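Local coordinates for protein ectonucleoside triphosphate diphosphohydrolase 4 (Homo sapiens, PDB 6WG5) that belongs to the GDA1/CD39 family of nucleoside phosphatases, which are related to the actin-like ATPases, at residues A[76-79]-A[80-84]; A[484-487]-A[488-491]; A[399-403]-A[404-408]; A[448-451]-A[452-456]. All coordinates share one frame; numbering follows the deposited sequence.

Interaction 1 (A[76-79]-A[80-84]); sequences MRDK and NRKPV
Asp78 and Lys82 hold the end of the turn between strands 74-75 and 85-88 through backbone and side chain together. Among the main-chain bonds, Asp78 N donates to Lys82 O at 3.0 Å, and Val84 N reaches Met76 O at 3.0 Å farther down. Residues 78 to 81 make a type I beta turn, and Arg81 then takes a left-handed conformation, the pattern of a G1 bulge. The polar side chains tighten this turn. With chi1 at 64°, Asp78 CG sits between its backbone N and carbonyl carbon, and OD1 accepts from Lys82 N at 2.7 Å, met from above the carboxylate plane. Arg77, bent at CG, folds its guanidinium across Pro83, whose N lies over one face; NH1 bonds to Arg81 O at 3.1 Å, the oxygen somewhat tilted from the guanidinium plane and the donor above the plane of the carbonyl. The apolar contact lies at the buried end, where Met76 CB meets Val84 CG2 at 3.6 Å, with Val57 and helix 107-116 around them. Because a carboxylate takes the Lys82 N-H and an arginine takes Arg81 O, the turn can probably keep its shape at the surface with few regular strand bonds.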
loop_
_atom_site.group_PDB
_atom_site.type_symbol
_atom_site.label_atom_id
_atom_site.label_comp_id
_atom_site.label_asym_id
_atom_site.label_seq_id
_atom_site.Cartn_x
_atom_site.Cartn_y
_atom_site.Cartn_z
ATOM N N MET A 76 5.154 11.822 16.224
ATOM C CA MET A 76 5.389 12.937 17.128
ATOM C C MET A 76 4.352 14.028 16.890
ATOM O O MET A 76 3.869 14.227 15.771
ATOM C CB MET A 76 6.798 13.496 16.936
ATOM C CG MET A 76 7.194 14.517 17.988
ATOM S SD MET A 76 8.827 15.222 17.711
ATOM C CE MET A 76 8.982 16.258 19.165
ATOM N N ARG A 77 4.007 14.739 17.961
ATOM C CA ARG A 77 2.985 15.779 17.930
ATOM C C ARG A 77 3.608 17.098 18.362
ATOM O O ARG A 77 4.171 17.192 19.458
ATOM C CB ARG A 77 1.812 15.412 18.841
ATOM C CG ARG A 77 0.969 14.258 18.324
ATOM C CD ARG A 77 0.074 14.709 17.185
ATOM N NE ARG A 77 -0.566 13.589 16.500
ATOM C CZ ARG A 77 -1.530 13.719 15.594
ATOM N NH1 ARG A 77 -1.986 14.923 15.269
ATOM N NH2 ARG A 77 -2.050 12.645 15.021
ATOM N N ASP A 78 3.506 18.112 17.505
ATOM C CA ASP A 78 4.090 19.411 17.803
ATOM C C ASP A 78 3.219 20.161 18.809
ATOM O O ASP A 78 2.219 19.646 19.316
ATOM C CB ASP A 78 4.281 20.222 16.519
ATOM C CG ASP A 78 2.969 20.553 15.823
ATOM O OD1 ASP A 78 1.891 20.320 16.407
ATOM O OD2 ASP A 78 3.020 21.059 14.682
ATOM N N LYS A 79 3.607 21.405 19.100
ATOM C CA LYS A 79 2.853 22.207 20.058
ATOM C C LYS A 79 1.432 22.466 19.576
ATOM O O LYS A 79 0.522 22.635 20.395
ATOM C CB LYS A 79 3.579 23.527 20.322
ATOM C CG LYS A 79 3.873 24.346 19.075
ATOM C CD LYS A 79 4.620 25.625 19.424
ATOM C CE LYS A 79 5.016 26.399 18.179
ATOM N NZ LYS A 79 5.610 27.724 18.513
ATOM N N ASN A 80 1.218 22.499 18.260
ATOM C CA ASN A 80 -0.122 22.658 17.705
ATOM C C ASN A 80 -0.904 21.352 17.668
ATOM O O ASN A 80 -2.036 21.343 17.174
ATOM C CB ASN A 80 -0.045 23.239 16.291
ATOM C CG ASN A 80 0.570 24.623 16.260
ATOM O OD1 ASN A 80 0.584 25.333 17.265
ATOM N ND2 ASN A 80 1.079 25.016 15.098
ATOM N N ARG A 81 -0.331 20.258 18.172
ATOM C CA ARG A 81 -0.990 18.952 18.180
ATOM C C ARG A 81 -1.171 18.416 16.759
ATOM O O ARG A 81 -2.208 17.842 16.424
ATOM C CB ARG A 81 -2.332 19.011 18.916
ATOM C CG ARG A 81 -2.236 19.604 20.314
ATOM C CD ARG A 81 -3.346 19.093 21.220
ATOM N NE ARG A 81 -4.653 19.131 20.570
ATOM C CZ ARG A 81 -5.370 20.235 20.387
ATOM N NH1 ARG A 81 -4.909 21.410 20.796
ATOM N NH2 ARG A 81 -6.551 20.164 19.786
ATOM N N LYS A 82 -0.152 18.607 15.921
ATOM C CA LYS A 82 -0.143 18.124 14.551
ATOM C C LYS A 82 0.984 17.116 14.356
ATOM O O LYS A 82 2.013 17.194 15.035
ATOM C CB LYS A 82 0.044 19.278 13.556
ATOM C CG LYS A 82 -1.030 20.347 13.628
ATOM C CD LYS A 82 -2.386 19.813 13.196
ATOM C CE LYS A 82 -3.440 20.907 13.226
ATOM N NZ LYS A 82 -4.769 20.412 12.781
ATOM N N PRO A 83 0.828 16.167 13.433
ATOM C CA PRO A 83 1.914 15.212 13.181
ATOM C C PRO A 83 3.138 15.914 12.612
ATOM O O PRO A 83 3.037 16.732 11.694
ATOM C CB PRO A 83 1.298 14.229 12.179
ATOM C CG PRO A 83 0.226 15.003 11.501
ATOM C CD PRO A 83 -0.319 15.945 12.536
ATOM N N VAL A 84 4.302 15.590 13.172
ATOM C CA VAL A 84 5.564 16.191 12.754
ATOM C C VAL A 84 5.959 15.636 11.391
ATOM O O VAL A 84 6.681 14.638 11.303
ATOM C CB VAL A 84 6.665 15.936 13.799
ATOM C CG1 VAL A 84 8.003 16.504 13.335
ATOM C CG2 VAL A 84 6.262 16.535 15.141
#

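Interaction 2 (A[484-487]-A[488-491]); sequences ILYR and TRFL
Arg489 and Tyr486 meet because Arg489 CG lies between its own backbone N and carbonyl carbon (chi1 68°) and the chain then runs out straight to NE, while Tyr486 CG stands opposite its backbone N. The two side chains therefore run side by side in the same direction, and the guanidinium lies flat on one face of the phenol ring, planes 8° apart and centres 4.0 Å apart. NH2 sits toward the rim, 3.4 Å from Tyr486 CE1, and CD adds a CH-pi contact over the same ring. Over the guanidinium's other face comes Phe490 CE2, toward the rim, while the face of the Phe490 ring lies against Arg489 CG. Rotation of the cation is fixed by NH2, which donates almost straight (173°) to Tyr486 O at 3.1 Å, the acceptor lying in the guanidinium plane. One turn back, Ile484 O takes two donors from opposite faces of its carbonyl plane: Thr488 N at 3.0 Å and Thr488 OG1 at 2.6 Å. A water gives one proton to Leu485 O and the other to Thr488 OG1, and a second water donates to Arg487 O and accepts from Phe490 N. This is the C-terminal end of helix 479-487, whose flank packs on helix 172-186 through Leu485. The last carbonyls of the helix are met by a threonine hydroxyl, two waters and a cationic side chain; the positive charge there probably offsets the negative end of the helix dipole, and the tyrosine face probably helps to hold it there.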
loop_
_atom_site.group_PDB
_atom_site.type_symbol
_atom_site.label_atom_id
_atom_site.label_comp_id
_atom_site.label_asym_id
_atom_site.label_seq_id
_atom_site.Cartn_x
_atom_site.Cartn_y
_atom_site.Cartn_z
ATOM N N ILE A 484 9.948 2.011 10.575
ATOM C CA ILE A 484 10.540 2.340 11.870
ATOM C C ILE A 484 10.284 1.216 12.865
ATOM O O ILE A 484 11.150 0.877 13.679
ATOM C CB ILE A 484 9.997 3.688 12.384
ATOM C CG1 ILE A 484 10.765 4.148 13.623
ATOM C CG2 ILE A 484 8.510 3.597 12.703
ATOM C CD1 ILE A 484 12.058 4.850 13.308
ATOM N N LEU A 485 9.093 0.618 12.813
ATOM C CA LEU A 485 8.762 -0.446 13.753
ATOM C C LEU A 485 9.658 -1.658 13.545
ATOM O O LEU A 485 10.073 -2.309 14.511
ATOM C CB LEU A 485 7.289 -0.828 13.603
ATOM C CG LEU A 485 6.688 -1.742 14.670
ATOM C CD1 LEU A 485 6.722 -1.082 16.041
ATOM C CD2 LEU A 485 5.261 -2.115 14.292
ATOM N N TYR A 486 9.978 -1.972 12.288
ATOM C CA TYR A 486 10.835 -3.117 12.005
ATOM C C TYR A 486 12.299 -2.812 12.302
ATOM O O TYR A 486 13.013 -3.664 12.840
ATOM C CB TYR A 486 10.669 -3.552 10.549
ATOM C CG TYR A 486 11.415 -4.824 10.215
ATOM C CD1 TYR A 486 12.593 -4.791 9.481
ATOM C CD2 TYR A 486 10.950 -6.057 10.646
ATOM C CE1 TYR A 486 13.281 -5.950 9.180
ATOM C CE2 TYR A 486 11.630 -7.221 10.351
ATOM C CZ TYR A 486 12.795 -7.163 9.618
ATOM O OH TYR A 486 13.476 -8.324 9.322
ATOM N N ARG A 487 12.765 -1.605 11.967
ATOM C CA ARG A 487 14.176 -1.286 12.165
ATOM C C ARG A 487 14.532 -1.162 13.643
ATOM O O ARG A 487 15.672 -1.444 14.026
ATOM C CB ARG A 487 14.538 0.002 11.424
ATOM C CG ARG A 487 14.404 -0.069 9.897
ATOM C CD ARG A 487 15.218 -1.210 9.289
ATOM N NE ARG A 487 16.625 -1.166 9.684
ATOM C CZ ARG A 487 17.586 -0.542 9.005
ATOM N NH1 ARG A 487 17.311 0.106 7.878
ATOM N NH2 ARG A 487 18.833 -0.566 9.456
ATOM N N THR A 488 13.583 -0.752 14.488
ATOM C CA THR A 488 13.833 -0.555 15.910
ATOM C C THR A 488 13.408 -1.755 16.752
ATOM O O THR A 488 13.313 -1.641 17.978
ATOM C CB THR A 488 13.112 0.700 16.410
ATOM O OG1 THR A 488 11.698 0.556 16.227
ATOM C CG2 THR A 488 13.593 1.934 15.670
ATOM N N ARG A 489 13.166 -2.907 16.124
ATOM C CA ARG A 489 12.549 -4.027 16.828
ATOM C C ARG A 489 13.436 -4.610 17.923
ATOM O O ARG A 489 12.929 -5.338 18.785
ATOM C CB ARG A 489 12.174 -5.122 15.830
ATOM C CG ARG A 489 13.358 -5.819 15.177
ATOM C CD ARG A 489 12.917 -6.542 13.916
ATOM N NE ARG A 489 13.913 -7.480 13.406
ATOM C CZ ARG A 489 14.897 -7.162 12.568
ATOM N NH1 ARG A 489 15.739 -8.100 12.158
ATOM N NH2 ARG A 489 15.047 -5.914 12.142
ATOM N N PHE A 490 14.736 -4.314 17.919
ATOM C CA PHE A 490 15.644 -4.871 18.914
ATOM C C PHE A 490 15.881 -3.949 20.103
ATOM O O PHE A 490 16.403 -4.411 21.122
ATOM C CB PHE A 490 16.991 -5.221 18.265
ATOM C CG PHE A 490 16.930 -6.403 17.339
ATOM C CD1 PHE A 490 16.329 -7.586 17.741
ATOM C CD2 PHE A 490 17.468 -6.330 16.064
ATOM C CE1 PHE A 490 16.267 -8.673 16.892
ATOM C CE2 PHE A 490 17.410 -7.412 15.209
ATOM C CZ PHE A 490 16.808 -8.585 15.624
ATOM N N LEU A 491 15.514 -2.673 20.007
ATOM C CA LEU A 491 15.709 -1.757 21.128
ATOM C C LEU A 491 15.184 -2.297 22.450
ATOM O O LEU A 491 15.867 -2.118 23.471
ATOM C CB LEU A 491 15.048 -0.406 20.817
ATOM C CG LEU A 491 15.749 0.495 19.798
ATOM C CD1 LEU A 491 14.951 1.776 19.612
ATOM C CD2 LEU A 491 17.180 0.819 20.222
HETATM O O HOH W 1 10.097 -1.396 16.966
HETATM O O HOH W 2 16.418 -2.736 16.261
#

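Interaction 3 (A[399-403]-A[404-408]); sequences GDYNA and AKFTK
Asn402 is the N-cap of helix 403-414, and its side chain closes the first turn by accepting from Lys405 N. OD1 lies 2.9 Å from that nitrogen, the N-H points almost straight at it (169°), and the donor arrives in the plane of the amide carbonyl. Chi1 at 179° sets CG opposite the backbone N, and the turn of the amide about the next bond brings OD1 to the N-H of Lys405. Lys405 in turn lays its aliphatic part across the amide, CG 3.3 Å from Asn402 OD1, before its end leads off. A water extends the cap: it accepts from Ala404 N at 2.6 Å and gives a weak bond back to Asn402 OD1. Behind the cap the regular helical bonds begin at once, Phe406 N to Asn402 O at 2.9 Å and Thr407 N to Ala403 O at 2.8 Å. The chain entering this helix comes from beside strand 466-468, an edge strand of its sheet, to which Tyr401 is bonded through its backbone opposite Leu466. The tyrosine then turns inward toward the new helix. Its CE1 rests 3.9 Å from Phe406 CB, and the two rings meet obliquely, planes 50° apart. The phenol oxygen continues past Phe406 to helix 436-456, where it is hydrogen-bonded to His454. Phe406 itself faces Ser446 of that helix and Leu395 on the preceding loop, and Ala403 packs on Val461.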
loop_
_atom_site.group_PDB
_atom_site.type_symbol
_atom_site.label_atom_id
_atom_site.label_comp_id
_atom_site.label_asym_id
_atom_site.label_seq_id
_atom_site.Cartn_x
_atom_site.Cartn_y
_atom_site.Cartn_z
ATOM N N GLY A 399 -16.704 1.586 2.483
ATOM C CA GLY A 399 -16.728 0.807 3.704
ATOM C C GLY A 399 -16.889 -0.675 3.438
ATOM O O GLY A 399 -16.279 -1.211 2.508
ATOM N N ASP A 400 -17.713 -1.347 4.238
ATOM C CA ASP A 400 -17.911 -2.780 4.072
ATOM C C ASP A 400 -18.450 -3.080 2.679
ATOM O O ASP A 400 -19.504 -2.570 2.283
ATOM C CB ASP A 400 -18.862 -3.310 5.143
ATOM C CG ASP A 400 -18.263 -3.250 6.537
ATOM O OD1 ASP A 400 -17.034 -3.050 6.651
ATOM O OD2 ASP A 400 -19.020 -3.413 7.519
ATOM N N TYR A 401 -17.720 -3.908 1.943
ATOM C CA TYR A 401 -18.073 -4.239 0.572
ATOM C C TYR A 401 -19.141 -5.323 0.534
ATOM O O TYR A 401 -19.121 -6.266 1.329
ATOM C CB TYR A 401 -16.826 -4.704 -0.182
ATOM C CG TYR A 401 -17.088 -5.236 -1.569
ATOM C CD1 TYR A 401 -17.258 -4.374 -2.641
ATOM C CD2 TYR A 401 -17.146 -6.602 -1.809
ATOM C CE1 TYR A 401 -17.489 -4.853 -3.912
ATOM C CE2 TYR A 401 -17.377 -7.092 -3.080
ATOM C CZ TYR A 401 -17.547 -6.212 -4.127
ATOM O OH TYR A 401 -17.774 -6.688 -5.395
ATOM N N ASN A 402 -20.082 -5.177 -0.397
ATOM C CA ASN A 402 -21.115 -6.182 -0.641
ATOM C C ASN A 402 -21.333 -6.257 -2.145
ATOM O O ASN A 402 -21.804 -5.292 -2.754
ATOM C CB ASN A 402 -22.413 -5.836 0.086
ATOM C CG ASN A 402 -23.512 -6.845 -0.177
ATOM O OD1 ASN A 402 -24.193 -6.783 -1.200
ATOM N ND2 ASN A 402 -23.691 -7.782 0.746
ATOM N N ALA A 403 -20.992 -7.402 -2.740
ATOM C CA ALA A 403 -21.018 -7.523 -4.195
ATOM C C ALA A 403 -22.394 -7.185 -4.757
ATOM O O ALA A 403 -22.515 -6.392 -5.697
ATOM C CB ALA A 403 -20.600 -8.934 -4.609
ATOM N N ALA A 404 -23.446 -7.781 -4.193
ATOM C CA ALA A 404 -24.791 -7.552 -4.714
ATOM C C ALA A 404 -25.135 -6.068 -4.714
ATOM O O ALA A 404 -25.589 -5.525 -5.728
ATOM C CB ALA A 404 -25.815 -8.340 -3.895
ATOM N N LYS A 405 -24.925 -5.395 -3.582
ATOM C CA LYS A 405 -25.242 -3.974 -3.499
ATOM C C LYS A 405 -24.361 -3.149 -4.424
ATOM O O LYS A 405 -24.809 -2.128 -4.958
ATOM C CB LYS A 405 -25.088 -3.482 -2.062
ATOM C CG LYS A 405 -26.082 -4.081 -1.084
ATOM C CD LYS A 405 -25.763 -3.645 0.334
ATOM C CE LYS A 405 -26.808 -4.126 1.321
ATOM N NZ LYS A 405 -26.501 -3.650 2.697
ATOM N N PHE A 406 -23.113 -3.568 -4.623
ATOM C CA PHE A 406 -22.198 -2.808 -5.466
ATOM C C PHE A 406 -22.553 -2.961 -6.940
ATOM O O PHE A 406 -22.664 -1.968 -7.669
ATOM C CB PHE A 406 -20.760 -3.253 -5.205
ATOM C CG PHE A 406 -19.773 -2.720 -6.201
ATOM C CD1 PHE A 406 -19.281 -1.431 -6.086
ATOM C CD2 PHE A 406 -19.335 -3.509 -7.250
ATOM C CE1 PHE A 406 -18.374 -0.940 -7.001
ATOM C CE2 PHE A 406 -18.428 -3.021 -8.168
ATOM C CZ PHE A 406 -17.946 -1.736 -8.044
ATOM N N THR A 407 -22.734 -4.202 -7.401
ATOM C CA THR A 407 -23.031 -4.428 -8.812
ATOM C C THR A 407 -24.322 -3.734 -9.220
ATOM O O THR A 407 -24.418 -3.187 -10.324
ATOM C CB THR A 407 -23.119 -5.926 -9.107
ATOM O OG1 THR A 407 -24.046 -6.544 -8.206
ATOM C CG2 THR A 407 -21.753 -6.580 -8.967
ATOM N N LYS A 408 -25.328 -3.746 -8.343
ATOM C CA LYS A 408 -26.583 -3.064 -8.646
ATOM C C LYS A 408 -26.361 -1.566 -8.807
ATOM O O LYS A 408 -26.756 -0.971 -9.815
ATOM C CB LYS A 408 -27.605 -3.344 -7.544
ATOM C CG LYS A 408 -28.977 -2.747 -7.795
ATOM C CD LYS A 408 -29.945 -3.147 -6.696
ATOM C CE LYS A 408 -31.351 -2.628 -6.958
ATOM N NZ LYS A 408 -32.310 -3.092 -5.913
HETATM O O HOH W 3 -23.335 -9.419 -2.142
#

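Interaction 4 (A[448-451]-A[452-456]); sequences WMFE and VFHRG
Trp448 lays one face of its indole under the methyl CG2 of Val452, one turn further along helix 436-456. The methyl is 3.5 Å from the centroid of the five-membered ring, a CH-pi contact displaced toward CE2, and the indole NE1 points off to bond with Phe281 O. Phe450 and His454 repeat the four-residue spacing on another side of the helix: CD2 of the imidazole comes down over the phenyl face, 3.4 Å from Phe450 CE1, with the two planes 52° apart in an oblique pairing. On its own face His454 carries the edge of Phe453, and its ND1 is bonded to Phe459 O, which helps fix the imidazole. The helix here belongs to the layer packed against the sheet containing strand 221-225; Met225 meets both Trp448 and Val452, and Leu223 meets Phe453. Toward its C-terminal end the helix widens into a pi-type turn. Glu451 O accepts twice there, from Arg455 N at 2.8 Å and from Gly456 N at 2.8 Å. The Glu451 side chain bends back at CG (chi2 -65°) to run beside Arg455, and the pair forms a side-on salt bridge. NE reaches the syn lone pair of OE1 at 2.8 Å and NH2 meets OE2 at 2.9 Å, although the carboxylate and guanidinium planes are turned 47° apart. OE2 is also bridged to Arg349 of helix 345-352, so two arginines share this buried carboxylate and probably favour its charged form.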
loop_
_atom_site.group_PDB
_atom_site.type_symbol
_atom_site.label_atom_id
_atom_site.label_comp_id
_atom_site.label_asym_id
_atom_site.label_seq_id
_atom_site.Cartn_x
_atom_site.Cartn_y
_atom_site.Cartn_z
ATOM N N TRP A 448 -13.549 -2.962 -13.671
ATOM C CA TRP A 448 -12.191 -3.460 -13.499
ATOM C C TRP A 448 -11.937 -3.836 -12.044
ATOM O O TRP A 448 -11.388 -4.905 -11.751
ATOM C CB TRP A 448 -11.195 -2.402 -13.976
ATOM C CG TRP A 448 -9.762 -2.805 -13.837
ATOM C CD1 TRP A 448 -8.853 -2.303 -12.953
ATOM C CD2 TRP A 448 -9.068 -3.790 -14.612
ATOM N NE1 TRP A 448 -7.633 -2.912 -13.131
ATOM C CE2 TRP A 448 -7.739 -3.830 -14.141
ATOM C CE3 TRP A 448 -9.440 -4.641 -15.656
ATOM C CZ2 TRP A 448 -6.784 -4.690 -14.673
ATOM C CZ3 TRP A 448 -8.487 -5.492 -16.189
ATOM C CH2 TRP A 448 -7.175 -5.511 -15.696
ATOM N N MET A 449 -12.343 -2.969 -11.116
ATOM C CA MET A 449 -12.230 -3.286 -9.696
ATOM C C MET A 449 -12.925 -4.604 -9.379
ATOM O O MET A 449 -12.372 -5.465 -8.686
ATOM C CB MET A 449 -12.834 -2.151 -8.865
ATOM C CG MET A 449 -12.426 -2.153 -7.403
ATOM S SD MET A 449 -13.791 -1.740 -6.293
ATOM C CE MET A 449 -14.596 -3.333 -6.161
ATOM N N PHE A 450 -14.145 -4.778 -9.890
ATOM C CA PHE A 450 -14.924 -5.971 -9.580
ATOM C C PHE A 450 -14.245 -7.231 -10.103
ATOM O O PHE A 450 -14.220 -8.261 -9.420
ATOM C CB PHE A 450 -16.327 -5.834 -10.170
ATOM C CG PHE A 450 -17.239 -6.981 -9.842
ATOM C CD1 PHE A 450 -18.036 -6.947 -8.713
ATOM C CD2 PHE A 450 -17.301 -8.092 -10.666
ATOM C CE1 PHE A 450 -18.876 -8.001 -8.409
ATOM C CE2 PHE A 450 -18.138 -9.149 -10.367
ATOM C CZ PHE A 450 -18.928 -9.103 -9.238
ATOM N N GLU A 451 -13.688 -7.166 -11.315
ATOM C CA GLU A 451 -13.108 -8.350 -11.939
ATOM C C GLU A 451 -11.742 -8.687 -11.353
ATOM O O GLU A 451 -11.456 -9.859 -11.085
ATOM C CB GLU A 451 -13.001 -8.143 -13.449
ATOM C CG GLU A 451 -14.334 -8.214 -14.171
ATOM C CD GLU A 451 -14.959 -9.593 -14.096
ATOM O OE1 GLU A 451 -14.211 -10.573 -13.908
ATOM O OE2 GLU A 451 -16.196 -9.702 -14.217
ATOM N N VAL A 452 -10.880 -7.685 -11.170
ATOM C CA VAL A 452 -9.597 -7.916 -10.510
ATOM C C VAL A 452 -9.814 -8.613 -9.174
ATOM O O VAL A 452 -9.084 -9.544 -8.811
ATOM C CB VAL A 452 -8.845 -6.583 -10.337
ATOM C CG1 VAL A 452 -7.595 -6.761 -9.478
ATOM C CG2 VAL A 452 -8.475 -6.010 -11.691
ATOM N N PHE A 453 -10.828 -8.178 -8.429
ATOM C CA PHE A 453 -11.069 -8.713 -7.095
ATOM C C PHE A 453 -11.594 -10.143 -7.158
ATOM O O PHE A 453 -11.021 -11.053 -6.548
ATOM C CB PHE A 453 -12.052 -7.800 -6.357
ATOM C CG PHE A 453 -12.298 -8.184 -4.923
ATOM C CD1 PHE A 453 -11.268 -8.161 -3.996
ATOM C CD2 PHE A 453 -13.567 -8.536 -4.498
ATOM C CE1 PHE A 453 -11.497 -8.504 -2.675
ATOM C CE2 PHE A 453 -13.804 -8.878 -3.179
ATOM C CZ PHE A 453 -12.768 -8.861 -2.267
ATOM N N HIS A 454 -12.678 -10.366 -7.903
ATOM C CA HIS A 454 -13.398 -11.632 -7.834
ATOM C C HIS A 454 -12.877 -12.696 -8.791
ATOM O O HIS A 454 -13.144 -13.880 -8.566
ATOM C CB HIS A 454 -14.886 -11.407 -8.106
ATOM C CG HIS A 454 -15.604 -10.728 -6.982
ATOM N ND1 HIS A 454 -15.763 -11.311 -5.744
ATOM C CD2 HIS A 454 -16.203 -9.517 -6.908
ATOM C CE1 HIS A 454 -16.425 -10.486 -4.953
ATOM N NE2 HIS A 454 -16.706 -9.392 -5.637
ATOM N N ARG A 455 -12.161 -12.318 -9.848
ATOM C CA ARG A 455 -11.638 -13.312 -10.780
ATOM C C ARG A 455 -10.138 -13.153 -10.978
ATOM O O ARG A 455 -9.447 -14.120 -11.310
ATOM C CB ARG A 455 -12.371 -13.232 -12.120
ATOM C CG ARG A 455 -13.574 -14.164 -12.184
ATOM C CD ARG A 455 -14.067 -14.404 -13.602
ATOM N NE ARG A 455 -14.789 -13.259 -14.144
ATOM C CZ ARG A 455 -15.627 -13.324 -15.176
ATOM N NH1 ARG A 455 -15.861 -14.483 -15.776
ATOM N NH2 ARG A 455 -16.241 -12.228 -15.604
ATOM N N GLY A 456 -9.620 -11.946 -10.777
ATOM C CA GLY A 456 -8.186 -11.764 -10.748
ATOM C C GLY A 456 -7.591 -12.462 -9.544
ATOM O O GLY A 456 -6.743 -13.348 -9.683
#

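How the interactions relate
From the N terminus the order is interaction 1, interaction 3, interaction 4 and interaction 2; each closes only a short local turn before the next opens, so none encloses or crosses another. Interaction 1 turns the chain between strands 74-75 and 85-88. Interaction 3 starts helix 403-414 and interaction 4 ends helix 436-456. These two touch, Thr407 packing on Phe450 and the Tyr401 hydroxyl meeting His454, and join the two helices beside the sheet holding strands 221-225 and 466-468. Interaction 2 ends helix 479-487 on the far side of the chain's centre from both. Side chains of both interaction 1 and interaction 2 rest on strand 53-61, their nearest atoms about 10 Å apart.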